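Local coordinates for SusD superfamily protein (Bacteroides vulgatus, PDB 3MYV) that probably binds polysaccharide at the outer membrane of the bacterium, as a SusD-family protein, at residues K429-I434 against E446-Y451. Sequence-based numbering, arbitrary orientation.
Sequences KCVLPI and EQNPGY
Tyr-451 lies on Pro-433 where two loops flanking helix 438-441 meet near the C-terminus of this SusD-family fold, side chains from 446-451 reading the backbone of 429-434. The second loop bends through a type II beta turn from Asn-448 to Tyr-451. Pro-433 CB sits over the centre of the Tyr-451 ring, 3.5 Å from the centroid, a CH-pi contact, while CD packs against CZ. CG of Tyr-451 is anti to its own carbonyl carbon (chi1 -76°), and the phenol reaches across Pro-433 to donate from OH to Val-431 O at 2.7 Å, in the carbonyl plane. The Lys-429 chain crosses the phenol end at about a right angle, with CG nearest OH, and its NZ goes on to Phe-63 O. An alanine in place of Tyr-451 would probably leave Val-431 O without this donor and open a gap over the Pro-433 ring. Asn-448 ND2 gives one bond to Leu-432 O (2.8 Å), which lies in the amide plane, and another to Phe-128 O; OD1 takes Arg-157, and Val-431 CG2 packs 3.4 Å from ND2. Gln-447 has CG anti to its backbone N and then bends at chi2 (53°), which swings CD toward Ile-434; the two side chains slide past each other in opposite directions. NE2 donates almost straight to Ile-434 O, on a lone pair and in the amide plane. Gln-447 OE1 takes two N-H groups, which should hold the amide against flipping: Ile-434 N on a lone pair at 2.8 Å, and Asn-448 N, also at 2.8 Å but tilted 21° from the carbonyl plane.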
loop_
_atom_site.group_PDB
_atom_site.type_symbol
_atom_site.label_atom_id
_atom_site.label_comp_id
_atom_site.label_asym_id
_atom_site.label_seq_id
_atom_site.Cartn_x
_atom_site.Cartn_y
_atom_site.Cartn_z
ATOM N N LYS A 429 -18.346 5.074 -6.118
ATOM C CA LYS A 429 -17.628 3.812 -5.946
ATOM C C LYS A 429 -16.132 4.010 -5.747
ATOM O O LYS A 429 -15.381 3.035 -5.806
ATOM C CB LYS A 429 -17.951 2.846 -7.086
ATOM C CG LYS A 429 -19.434 2.478 -7.084
ATOM C CD LYS A 429 -19.751 1.286 -7.920
ATOM C CE LYS A 429 -19.743 1.605 -9.410
ATOM N NZ LYS A 429 -20.313 0.467 -10.178
ATOM N N CYS A 430 -15.698 5.252 -5.478
ATOM C CA CYS A 430 -14.308 5.474 -5.039
ATOM C C CYS A 430 -14.053 4.990 -3.617
ATOM O O CYS A 430 -12.906 4.996 -3.145
ATOM C CB CYS A 430 -13.851 6.938 -5.211
ATOM S SG CYS A 430 -14.435 8.098 -3.900
ATOM N N VAL A 431 -15.119 4.548 -2.949
ATOM C CA VAL A 431 -15.051 3.751 -1.738
ATOM C C VAL A 431 -15.833 2.466 -1.933
ATOM O O VAL A 431 -16.758 2.407 -2.757
ATOM C CB VAL A 431 -15.616 4.499 -0.504
ATOM C CG1 VAL A 431 -14.712 5.697 -0.148
ATOM C CG2 VAL A 431 -17.070 4.955 -0.739
ATOM N N LEU A 432 -15.438 1.437 -1.188
ATOM C CA LEU A 432 -16.194 0.179 -1.155
ATOM C C LEU A 432 -17.445 0.328 -0.322
ATOM O O LEU A 432 -17.514 1.206 0.565
ATOM C CB LEU A 432 -15.355 -0.942 -0.555
ATOM C CG LEU A 432 -14.195 -1.453 -1.397
ATOM C CD1 LEU A 432 -13.319 -2.325 -0.532
ATOM C CD2 LEU A 432 -14.629 -2.201 -2.683
ATOM N N PRO A 433 -18.467 -0.503 -0.609
ATOM C CA PRO A 433 -19.626 -0.462 0.275
ATOM C C PRO A 433 -19.379 -1.211 1.600
ATOM O O PRO A 433 -18.557 -2.140 1.674
ATOM C CB PRO A 433 -20.698 -1.156 -0.547
ATOM C CG PRO A 433 -19.912 -2.218 -1.304
ATOM C CD PRO A 433 -18.610 -1.533 -1.653
ATOM N N ILE A 434 -20.083 -0.773 2.636
ATOM C CA ILE A 434 -20.157 -1.485 3.898
ATOM C C ILE A 434 -20.861 -2.835 3.623
ATOM O O ILE A 434 -21.929 -2.844 2.985
ATOM C CB ILE A 434 -20.948 -0.658 4.973
ATOM C CG1 ILE A 434 -20.352 0.751 5.193
ATOM C CG2 ILE A 434 -21.030 -1.447 6.297
ATOM C CD1 ILE A 434 -18.901 0.800 5.638
ATOM N N GLU A 446 -24.931 3.758 8.604
ATOM C CA GLU A 446 -25.071 4.278 7.250
ATOM C C GLU A 446 -24.262 3.484 6.247
ATOM O O GLU A 446 -23.135 3.121 6.512
ATOM C CB GLU A 446 -24.636 5.729 7.202
ATOM C CG GLU A 446 -25.436 6.559 8.166
ATOM C CD GLU A 446 -25.689 7.942 7.670
ATOM O OE1 GLU A 446 -26.475 8.076 6.714
ATOM O OE2 GLU A 446 -25.121 8.890 8.252
ATOM N N GLN A 447 -24.858 3.240 5.085
ATOM C CA GLN A 447 -24.156 2.698 3.932
ATOM C C GLN A 447 -23.475 3.881 3.250
ATOM O O GLN A 447 -23.918 5.035 3.390
ATOM C CB GLN A 447 -25.129 1.988 2.996
ATOM C CG GLN A 447 -24.526 1.348 1.743
ATOM C CD GLN A 447 -23.388 0.431 2.029
ATOM O OE1 GLN A 447 -22.226 0.863 2.071
ATOM N NE2 GLN A 447 -23.700 -0.857 2.265
ATOM N N ASN A 448 -22.380 3.624 2.558
ATOM C CA ASN A 448 -21.760 4.677 1.759
ATOM C C ASN A 448 -22.746 5.172 0.699
ATOM O O ASN A 448 -23.533 4.398 0.165
ATOM C CB ASN A 448 -20.429 4.209 1.148
ATOM C CG ASN A 448 -19.285 4.338 2.131
ATOM O OD1 ASN A 448 -19.295 5.244 2.967
ATOM N ND2 ASN A 448 -18.297 3.432 2.061
ATOM N N PRO A 449 -22.722 6.480 0.429
ATOM C CA PRO A 449 -23.711 7.103 -0.462
ATOM C C PRO A 449 -23.684 6.443 -1.838
ATOM O O PRO A 449 -22.629 6.006 -2.288
ATOM C CB PRO A 449 -23.242 8.568 -0.567
ATOM C CG PRO A 449 -21.990 8.669 0.090
ATOM C CD PRO A 449 -21.740 7.448 0.948
ATOM N N GLY A 450 -24.847 6.314 -2.466
ATOM C CA GLY A 450 -24.933 5.761 -3.814
ATOM C C GLY A 450 -25.206 4.274 -3.848
ATOM O O GLY A 450 -25.887 3.785 -4.748
ATOM N N TYR A 451 -24.679 3.539 -2.877
ATOM C CA TYR A 451 -24.864 2.106 -2.845
ATOM C C TYR A 451 -26.287 1.784 -2.380
ATOM O O TYR A 451 -26.870 2.577 -1.653
ATOM C CB TYR A 451 -23.830 1.460 -1.912
ATOM C CG TYR A 451 -22.438 1.354 -2.493
ATOM C CD1 TYR A 451 -22.148 0.416 -3.464
ATOM C CD2 TYR A 451 -21.411 2.199 -2.069
ATOM C CE1 TYR A 451 -20.865 0.293 -3.995
ATOM C CE2 TYR A 451 -20.130 2.082 -2.582
ATOM C CZ TYR A 451 -19.866 1.123 -3.545
ATOM O OH TYR A 451 -18.611 0.998 -4.079
#